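Local coordinates for protein neural-cadherin (Drosophila melanogaster, PDB 3UBF) that mediates calcium-dependent, homophilic cell-cell adhesion, this chain being a stretch of three cadherin repeats from its extracellular region, at residues Thr6-Thr12 and Arg91-Lys97; Asn41-Val46 and Ile69-Val73; Trp72-Thr76 and Thr87-Arg91. All blocks are in the same frame, centred on the assembly; numbering follows the deposited sequence.

Contact 1 (Thr6-Thr12 and Arg91-Lys97); sequences TKRIEFT and RVIILVK
Thr6 to Thr12 and Arg91 to Lys97 run side by side as the first and last strands of a cadherin repeat, the parallel pair that closes one sheet of its Greek-key sandwich. Six backbone hydrogen bonds join them, the straightest from Ile93 N to Lys7 O (2.8 Å, 175° at the hydrogen). Val92, Ile94 and Val96 are buried on one face, which Lys7, Ile9 and Phe11 share; Lys7 leads off to a salt bridge with Glu27, and Phe24 of strand 22-25 packs against Ile9, Val92 and Ile94. Ile93 shows how the other face is built. Its CB sits 4.2 Å from Lys7 O. CG1, anti to the carbonyl carbon (chi1 -47°), leans back along its strand to meet Thr6 CG2 at 3.8 Å. CD1 touches that same methyl and then slides over the rim of one face of the Arg8 guanidinium, reaching NH1 at 3.9 Å. Its other flank meets the guanidinium of Arg91, salt-bridged to Asp70, so an apolar methyl lies between two cationic groups. On the Phe11 face, Ile9 CG2 lies alongside Ile94 CG1 at 3.8 Å, while Ile94 CG2 comes in the ring plane to the edge of Phe11, 4.0 Å from CD1.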
loop_
_atom_site.group_PDB
_atom_site.type_symbol
_atom_site.label_atom_id
_atom_site.label_comp_id
_atom_site.label_asym_id
_atom_site.label_seq_id
_atom_site.Cartn_x
_atom_site.Cartn_y
_atom_site.Cartn_z
ATOM N N THR A 6 -16.844 34.274 13.072
ATOM C CA THR A 6 -17.048 32.852 12.917
ATOM C C THR A 6 -15.923 32.091 13.614
ATOM O O THR A 6 -14.745 32.376 13.407
ATOM C CB THR A 6 -17.138 32.485 11.421
ATOM O OG1 THR A 6 -18.260 33.158 10.843
ATOM C CG2 THR A 6 -17.296 30.984 11.223
ATOM N N LYS A 7 -16.307 31.154 14.475
ATOM C CA LYS A 7 -15.359 30.299 15.167
ATOM C C LYS A 7 -14.910 29.221 14.201
ATOM O O LYS A 7 -15.718 28.411 13.771
ATOM C CB LYS A 7 -16.011 29.667 16.401
ATOM C CG LYS A 7 -15.129 28.674 17.139
ATOM C CD LYS A 7 -13.943 29.364 17.782
ATOM C CE LYS A 7 -13.361 28.494 18.874
ATOM N NZ LYS A 7 -12.103 29.089 19.401
ATOM N N ARG A 8 -13.632 29.243 13.847
ATOM C CA ARG A 8 -13.038 28.244 12.966
ATOM C C ARG A 8 -12.052 27.425 13.772
ATOM O O ARG A 8 -11.270 27.976 14.541
ATOM C CB ARG A 8 -12.313 28.903 11.796
ATOM C CG ARG A 8 -13.243 29.574 10.810
ATOM C CD ARG A 8 -12.472 30.309 9.719
ATOM N NE ARG A 8 -13.367 30.821 8.681
ATOM C CZ ARG A 8 -13.876 30.078 7.699
ATOM N NH1 ARG A 8 -13.583 28.781 7.614
ATOM N NH2 ARG A 8 -14.683 30.631 6.804
ATOM N N ILE A 9 -12.101 26.107 13.608
ATOM C CA ILE A 9 -11.237 25.233 14.371
ATOM C C ILE A 9 -11.117 23.879 13.672
ATOM O O ILE A 9 -12.078 23.383 13.090
ATOM C CB ILE A 9 -11.730 25.131 15.838
ATOM C CG1 ILE A 9 -10.613 24.668 16.769
ATOM C CG2 ILE A 9 -13.006 24.304 15.941
ATOM C CD1 ILE A 9 -10.941 24.851 18.258
ATOM N N GLU A 10 -9.917 23.309 13.729
ATOM C CA GLU A 10 -9.573 22.069 13.054
ATOM C C GLU A 10 -9.412 20.920 14.064
ATOM O O GLU A 10 -8.684 21.036 15.053
ATOM C CB GLU A 10 -8.272 22.273 12.266
ATOM C CG GLU A 10 -7.928 21.206 11.226
ATOM C CD GLU A 10 -6.638 21.535 10.475
ATOM O OE1 GLU A 10 -6.557 22.616 9.840
ATOM O OE2 GLU A 10 -5.692 20.716 10.525
ATOM N N PHE A 11 -10.113 19.822 13.807
ATOM C CA PHE A 11 -9.948 18.598 14.576
ATOM C C PHE A 11 -9.904 17.387 13.653
ATOM O O PHE A 11 -10.388 17.427 12.527
ATOM C CB PHE A 11 -11.059 18.445 15.622
ATOM C CG PHE A 11 -10.907 19.364 16.787
ATOM C CD1 PHE A 11 -11.710 20.495 16.899
ATOM C CD2 PHE A 11 -9.927 19.131 17.750
ATOM C CE1 PHE A 11 -11.556 21.372 17.962
ATOM C CE2 PHE A 11 -9.761 20.013 18.831
ATOM C CZ PHE A 11 -10.577 21.136 18.932
ATOM N N THR A 12 -9.300 16.309 14.122
ATOM C CA THR A 12 -9.250 15.111 13.315
ATOM C C THR A 12 -10.554 14.359 13.501
ATOM O O THR A 12 -11.319 14.656 14.405
ATOM C CB THR A 12 -8.065 14.223 13.686
ATOM O OG1 THR A 12 -8.255 13.720 15.010
ATOM C CG2 THR A 12 -6.755 15.012 13.606
ATOM N N ARG A 91 -21.469 31.549 14.185
ATOM C CA ARG A 91 -21.286 30.376 13.364
ATOM C C ARG A 91 -20.032 29.638 13.817
ATOM O O ARG A 91 -19.005 30.258 14.122
ATOM C CB ARG A 91 -21.181 30.787 11.900
ATOM C CG ARG A 91 -21.336 29.658 10.917
ATOM C CD ARG A 91 -21.272 30.208 9.510
ATOM N NE ARG A 91 -21.271 29.148 8.508
ATOM C CZ ARG A 91 -21.241 29.352 7.194
ATOM N NH1 ARG A 91 -21.210 30.584 6.695
ATOM N NH2 ARG A 91 -21.239 28.313 6.374
ATOM N N VAL A 92 -20.132 28.314 13.896
ATOM C CA VAL A 92 -18.980 27.481 14.214
ATOM C C VAL A 92 -18.718 26.521 13.060
ATOM O O VAL A 92 -19.623 25.800 12.606
ATOM C CB VAL A 92 -19.154 26.712 15.541
ATOM C CG1 VAL A 92 -17.834 26.069 15.966
ATOM C CG2 VAL A 92 -19.657 27.628 16.644
ATOM N N ILE A 93 -17.481 26.548 12.569
ATOM C CA ILE A 93 -17.048 25.663 11.490
ATOM C C ILE A 93 -15.869 24.853 11.983
ATOM O O ILE A 93 -14.758 25.371 12.098
ATOM C CB ILE A 93 -16.631 26.440 10.203
ATOM C CG1 ILE A 93 -17.669 27.509 9.824
ATOM C CG2 ILE A 93 -16.423 25.477 9.039
ATOM C CD1 ILE A 93 -17.322 28.301 8.550
ATOM N N ILE A 94 -16.118 23.587 12.300
ATOM C CA ILE A 94 -15.054 22.673 12.670
ATOM C C ILE A 94 -14.610 21.985 11.396
ATOM O O ILE A 94 -15.333 21.151 10.861
ATOM C CB ILE A 94 -15.535 21.596 13.665
ATOM C CG1 ILE A 94 -16.063 22.225 14.959
ATOM C CG2 ILE A 94 -14.411 20.590 13.964
ATOM C CD1 ILE A 94 -16.947 21.280 15.774
ATOM N N LEU A 95 -13.436 22.341 10.893
ATOM C CA LEU A 95 -12.851 21.597 9.788
ATOM C C LEU A 95 -12.358 20.256 10.319
ATOM O O LEU A 95 -11.518 20.234 11.212
ATOM C CB LEU A 95 -11.700 22.374 9.156
ATOM C CG LEU A 95 -11.092 21.696 7.921
ATOM C CD1 LEU A 95 -12.086 21.645 6.752
ATOM C CD2 LEU A 95 -9.774 22.357 7.506
ATOM N N VAL A 96 -12.894 19.152 9.786
ATOM C CA VAL A 96 -12.532 17.792 10.218
ATOM C C VAL A 96 -11.511 17.181 9.263
ATOM O O VAL A 96 -11.702 17.147 8.045
ATOM C CB VAL A 96 -13.772 16.866 10.318
ATOM C CG1 VAL A 96 -13.384 15.426 10.721
ATOM C CG2 VAL A 96 -14.797 17.439 11.293
ATOM N N LYS A 97 -10.412 16.714 9.834
ATOM C CA LYS A 97 -9.346 16.090 9.073
ATOM C C LYS A 97 -9.421 14.573 9.202
ATOM O O LYS A 97 -9.447 14.031 10.309
ATOM C CB LYS A 97 -7.982 16.622 9.525
ATOM C CG LYS A 97 -7.247 17.511 8.506
ATOM C CD LYS A 97 -8.120 18.613 7.881
ATOM C CE LYS A 97 -7.337 19.450 6.846
ATOM N NZ LYS A 97 -6.679 18.648 5.744
#

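Contact 2 (Asn41-Val46 and Ile69-Val73)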
loop_
_atom_site.group_PDB
_atom_site.type_symbol
_atom_site.label_atom_id
_atom_site.label_comp_id
_atom_site.label_asym_id
_atom_site.label_seq_id
_atom_site.Cartn_x
_atom_site.Cartn_y
_atom_site.Cartn_z
ATOM N N ASN A 41 -27.573 19.366 15.443
ATOM C CA ASN A 41 -26.544 18.899 14.543
ATOM C C ASN A 41 -26.254 17.444 14.882
ATOM O O ASN A 41 -26.248 17.080 16.054
ATOM C CB ASN A 41 -25.301 19.782 14.707
ATOM C CG ASN A 41 -24.160 19.352 13.841
ATOM O OD1 ASN A 41 -23.486 18.366 14.130
ATOM N ND2 ASN A 41 -23.919 20.096 12.772
ATOM N N PRO A 42 -26.029 16.601 13.860
ATOM C CA PRO A 42 -25.878 15.185 14.173
ATOM C C PRO A 42 -24.572 14.901 14.910
ATOM O O PRO A 42 -24.468 13.925 15.653
ATOM C CB PRO A 42 -25.885 14.507 12.793
ATOM C CG PRO A 42 -26.396 15.535 11.838
ATOM C CD PRO A 42 -25.964 16.847 12.410
ATOM N N TRP A 43 -23.605 15.787 14.737
ATOM C CA TRP A 43 -22.248 15.516 15.178
ATOM C C TRP A 43 -21.883 16.162 16.506
ATOM O O TRP A 43 -20.966 15.696 17.182
ATOM C CB TRP A 43 -21.256 15.917 14.077
ATOM C CG TRP A 43 -21.599 15.297 12.747
ATOM C CD1 TRP A 43 -22.122 15.928 11.659
ATOM C CD2 TRP A 43 -21.485 13.911 12.395
ATOM N NE1 TRP A 43 -22.329 15.026 10.642
ATOM C CE2 TRP A 43 -21.944 13.781 11.065
ATOM C CE3 TRP A 43 -21.027 12.769 13.070
ATOM C CZ2 TRP A 43 -21.957 12.557 10.395
ATOM C CZ3 TRP A 43 -21.040 11.546 12.401
ATOM C CH2 TRP A 43 -21.502 11.453 11.078
ATOM N N VAL A 44 -22.588 17.222 16.879
ATOM C CA VAL A 44 -22.225 17.973 18.073
ATOM C C VAL A 44 -23.444 18.445 18.837
ATOM O O VAL A 44 -24.448 18.816 18.232
ATOM C CB VAL A 44 -21.322 19.220 17.758
ATOM C CG1 VAL A 44 -19.917 18.809 17.308
ATOM C CG2 VAL A 44 -21.974 20.138 16.735
ATOM N N THR A 45 -23.356 18.399 20.167
ATOM C CA THR A 45 -24.260 19.151 21.040
ATOM C C THR A 45 -23.447 20.293 21.612
ATOM O O THR A 45 -22.215 20.225 21.654
ATOM C CB THR A 45 -24.809 18.318 22.223
ATOM O OG1 THR A 45 -23.722 17.792 22.993
ATOM C CG2 THR A 45 -25.677 17.178 21.740
ATOM N N VAL A 46 -24.133 21.344 22.046
ATOM C CA VAL A 46 -23.471 22.474 22.696
ATOM C C VAL A 46 -24.022 22.600 24.095
ATOM O O VAL A 46 -25.230 22.704 24.273
ATOM C CB VAL A 46 -23.676 23.781 21.918
ATOM C CG1 VAL A 46 -23.274 24.967 22.762
ATOM C CG2 VAL A 46 -22.864 23.756 20.638
ATOM N N ILE A 69 -18.088 20.291 10.417
ATOM C CA ILE A 69 -19.231 20.306 11.288
ATOM C C ILE A 69 -19.548 21.781 11.402
ATOM O O ILE A 69 -18.795 22.557 12.002
ATOM C CB ILE A 69 -18.959 19.604 12.616
ATOM C CG1 ILE A 69 -18.780 18.102 12.351
ATOM C CG2 ILE A 69 -20.127 19.803 13.561
ATOM C CD1 ILE A 69 -18.000 17.363 13.380
ATOM N N ASP A 70 -20.643 22.165 10.749
ATOM C CA ASP A 70 -20.991 23.563 10.552
ATOM C C ASP A 70 -22.315 23.838 11.250
ATOM O O ASP A 70 -23.351 23.285 10.885
ATOM C CB ASP A 70 -21.068 23.890 9.046
ATOM C CG ASP A 70 -20.935 25.391 8.747
ATOM O OD1 ASP A 70 -20.977 26.206 9.698
ATOM O OD2 ASP A 70 -20.793 25.759 7.551
ATOM N N PHE A 71 -22.274 24.691 12.264
ATOM C CA PHE A 71 -23.461 24.971 13.062
ATOM C C PHE A 71 -23.404 26.371 13.641
ATOM O O PHE A 71 -22.359 27.014 13.638
ATOM C CB PHE A 71 -23.621 23.937 14.188
ATOM C CG PHE A 71 -22.468 23.898 15.145
ATOM C CD1 PHE A 71 -21.286 23.256 14.805
ATOM C CD2 PHE A 71 -22.561 24.514 16.389
ATOM C CE1 PHE A 71 -20.207 23.222 15.702
ATOM C CE2 PHE A 71 -21.488 24.484 17.292
ATOM C CZ PHE A 71 -20.310 23.832 16.947
ATOM N N TRP A 72 -24.545 26.822 14.143
ATOM C CA TRP A 72 -24.667 28.129 14.756
ATOM C C TRP A 72 -24.958 27.980 16.247
ATOM O O TRP A 72 -25.523 26.981 16.686
ATOM C CB TRP A 72 -25.789 28.919 14.078
ATOM C CG TRP A 72 -25.450 29.463 12.718
ATOM C CD1 TRP A 72 -25.467 28.786 11.542
ATOM C CD2 TRP A 72 -25.070 30.808 12.403
ATOM N NE1 TRP A 72 -25.109 29.620 10.507
ATOM C CE2 TRP A 72 -24.861 30.868 11.010
ATOM C CE3 TRP A 72 -24.879 31.972 13.166
ATOM C CZ2 TRP A 72 -24.471 32.045 10.357
ATOM C CZ3 TRP A 72 -24.488 33.146 12.512
ATOM C CH2 TRP A 72 -24.291 33.169 11.123
ATOM N N VAL A 73 -24.559 28.975 17.021
ATOM C CA VAL A 73 -24.901 29.012 18.431
ATOM C C VAL A 73 -25.625 30.315 18.768
ATOM O O VAL A 73 -25.446 31.333 18.100
ATOM C CB VAL A 73 -23.659 28.821 19.334
ATOM C CG1 VAL A 73 -22.932 27.526 18.966
ATOM C CG2 VAL A 73 -22.719 30.015 19.229
HETATM O O HOH W 1 -22.840 19.832 9.751
#
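Ile69 opens the contact by lodging among three side chains of 41-46. Its CD1 presses on Trp43 CB (3.6 Å), while CG2 meets both Val44 CG2 and Asn41 OD1. The carboxylate of Asp70 is taken by a salt bridge with Arg91, but Asp70 N is linked to Asn41 ND2 through a water, by two weak bonds. Phe71 comes next. Its CG stands between the backbone N and the carbonyl carbon (chi1 60°), placing the ring against Val44, whose CG2 makes a CH-pi contact over one face, 3.8 Å from the centroid and 18° off the normal. Val46 CG2 reaches the same ring at CE2 (3.7 Å), then Val73 CG1 at 4.1 Å, ending the row. On the facing segment, Asn41 OD1 accepts from Trp43 N at 2.7 Å and more weakly from Val44 N, an Asx turn that leads into strand 44-46. With an alanine in place of Asn41, the Trp43 amide would probably lose its side-chain acceptor and the turn its brace, and the water link to Asp70 N would go. With no direct hydrogen bond between the segments, this is the interlocking of apolar side chains between facing sheets that forms the core of a cadherin beta sandwich.

Contact 3 (Trp72-Thr76 and Thr87-Arg91); sequences WVIIT and TDNQR
Gln90 O is gripped from two neighbouring residues: Val73 N donates to it at 2.8 Å, tilted 24° from the carbonyl plane, and Trp72 CA adds a CA-H...O contact at 3.4 Å. Gln90 N returns the bond to Val73 O, making a hydrogen-bonded antiparallel pair. Ile75 and Asp88 form the next, unevenly, since Asp88 N lies in the plane of the Ile75 carbonyl whereas Ile75 N sits well above that of Asp88. Between these pairs Ile74 and Asn89 lie side by side, with CG1 against OD1 at 3.5 Å. Arg91 packs extensively on Trp72, its non-hydrogen-bonded partner in the pairing. With CG anti to the backbone N (chi1 -165°) and the chain stretched out, CB stands above the centre of the six-membered ring (3.7 Å to the centroid, a CH-pi contact), CG is 3.7 Å from CE2, and CD passes beyond the rim, 3.8 Å from CZ2. The guanidinium, its plane 15° from that of the indole, runs on past the ring to its salt bridge with Asp70. Gln90 NE2 bonds Pro5 O and Asp88 is salt-bridged to Arg4. This is a beta hairpin, the one joining the last two strands of the cadherin repeat.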
loop_
_atom_site.group_PDB
_atom_site.type_symbol
_atom_site.label_atom_id
_atom_site.label_comp_id
_atom_site.label_asym_id
_atom_site.label_seq_id
_atom_site.Cartn_x
_atom_site.Cartn_y
_atom_site.Cartn_z
ATOM N N TRP A 72 -24.545 26.822 14.143
ATOM C CA TRP A 72 -24.667 28.129 14.756
ATOM C C TRP A 72 -24.958 27.980 16.247
ATOM O O TRP A 72 -25.523 26.981 16.686
ATOM C CB TRP A 72 -25.789 28.919 14.078
ATOM C CG TRP A 72 -25.450 29.463 12.718
ATOM C CD1 TRP A 72 -25.467 28.786 11.542
ATOM C CD2 TRP A 72 -25.070 30.808 12.403
ATOM N NE1 TRP A 72 -25.109 29.620 10.507
ATOM C CE2 TRP A 72 -24.861 30.868 11.010
ATOM C CE3 TRP A 72 -24.879 31.972 13.166
ATOM C CZ2 TRP A 72 -24.471 32.045 10.357
ATOM C CZ3 TRP A 72 -24.488 33.146 12.512
ATOM C CH2 TRP A 72 -24.291 33.169 11.123
ATOM N N VAL A 73 -24.559 28.975 17.021
ATOM C CA VAL A 73 -24.901 29.012 18.431
ATOM C C VAL A 73 -25.625 30.315 18.768
ATOM O O VAL A 73 -25.446 31.333 18.100
ATOM C CB VAL A 73 -23.659 28.821 19.334
ATOM C CG1 VAL A 73 -22.932 27.526 18.966
ATOM C CG2 VAL A 73 -22.719 30.015 19.229
ATOM N N ILE A 74 -26.475 30.250 19.783
ATOM C CA ILE A 74 -27.150 31.414 20.330
ATOM C C ILE A 74 -26.528 31.677 21.695
ATOM O O ILE A 74 -26.399 30.761 22.514
ATOM C CB ILE A 74 -28.689 31.189 20.410
ATOM C CG1 ILE A 74 -29.371 31.604 19.102
ATOM C CG2 ILE A 74 -29.320 31.950 21.583
ATOM C CD1 ILE A 74 -28.993 30.769 17.896
ATOM N N ILE A 75 -26.108 32.922 21.905
ATOM C CA ILE A 75 -25.451 33.352 23.137
ATOM C C ILE A 75 -26.335 34.388 23.838
ATOM O O ILE A 75 -26.785 35.360 23.219
ATOM C CB ILE A 75 -24.039 33.922 22.842
ATOM C CG1 ILE A 75 -23.194 32.874 22.110
ATOM C CG2 ILE A 75 -23.340 34.352 24.123
ATOM C CD1 ILE A 75 -22.384 33.423 20.965
ATOM N N THR A 76 -26.594 34.173 25.123
ATOM C CA THR A 76 -27.536 35.017 25.853
ATOM C C THR A 76 -27.109 35.226 27.313
ATOM O O THR A 76 -26.033 34.784 27.705
ATOM C CB THR A 76 -28.991 34.460 25.726
ATOM O OG1 THR A 76 -29.925 35.415 26.232
ATOM C CG2 THR A 76 -29.166 33.155 26.473
ATOM N N THR A 87 -29.788 38.905 22.264
ATOM C CA THR A 87 -28.928 37.732 22.101
ATOM C C THR A 87 -27.980 37.844 20.906
ATOM O O THR A 87 -28.271 38.528 19.923
ATOM C CB THR A 87 -29.760 36.427 21.928
ATOM O OG1 THR A 87 -30.414 36.432 20.652
ATOM C CG2 THR A 87 -30.807 36.276 23.033
ATOM N N ASP A 88 -26.856 37.139 21.002
ATOM C CA ASP A 88 -25.869 37.076 19.936
ATOM C C ASP A 88 -25.941 35.764 19.184
ATOM O O ASP A 88 -26.568 34.811 19.643
ATOM C CB ASP A 88 -24.465 37.259 20.499
ATOM C CG ASP A 88 -24.040 38.697 20.522
ATOM O OD1 ASP A 88 -24.924 39.575 20.478
ATOM O OD2 ASP A 88 -22.821 38.949 20.576
ATOM N N ASN A 89 -25.286 35.733 18.026
ATOM C CA ASN A 89 -25.250 34.569 17.152
ATOM C C ASN A 89 -23.839 34.362 16.649
ATOM O O ASN A 89 -23.163 35.322 16.285
ATOM C CB ASN A 89 -26.192 34.756 15.958
ATOM C CG ASN A 89 -27.621 35.028 16.382
ATOM O OD1 ASN A 89 -28.271 34.184 17.003
ATOM N ND2 ASN A 89 -28.117 36.214 16.053
ATOM N N GLN A 90 -23.389 33.114 16.639
ATOM C CA GLN A 90 -22.059 32.807 16.139
ATOM C C GLN A 90 -22.018 31.488 15.389
ATOM O O GLN A 90 -22.461 30.444 15.889
ATOM C CB GLN A 90 -21.046 32.787 17.275
ATOM C CG GLN A 90 -19.606 32.775 16.811
ATOM C CD GLN A 90 -18.667 32.385 17.916
ATOM O OE1 GLN A 90 -19.083 31.787 18.901
ATOM N NE2 GLN A 90 -17.389 32.708 17.759
ATOM N N ARG A 91 -21.469 31.549 14.185
ATOM C CA ARG A 91 -21.286 30.376 13.364
ATOM C C ARG A 91 -20.032 29.638 13.817
ATOM O O ARG A 91 -19.005 30.258 14.122
ATOM C CB ARG A 91 -21.181 30.787 11.900
ATOM C CG ARG A 91 -21.336 29.658 10.917
ATOM C CD ARG A 91 -21.272 30.208 9.510
ATOM N NE ARG A 91 -21.271 29.148 8.508
ATOM C CZ ARG A 91 -21.241 29.352 7.194
ATOM N NH1 ARG A 91 -21.210 30.584 6.695
ATOM N NH2 ARG A 91 -21.239 28.313 6.374
#

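Overall arrangement
The three contacts illustrate how a single cadherin repeat divides its labour. Contacts 1 and 3 are both partly buried backbone pairings within one sheet and share strand 88-97, which pairs parallel with 3-12 and antiparallel with 68-76; their outer faces mix charged groups with carbon surfaces. Contact 2 differs in kind: it spans the gap between two sheets, is largely buried, and relies on branched aliphatic and aromatic side chains in place of direct hydrogen bonds. Strand 68-76 belongs to both worlds, offering Phe71 to the core and its edge to strand 88-97. Arg91, shared by contacts 1 and 3, also ties them to contact 2 through Asp70.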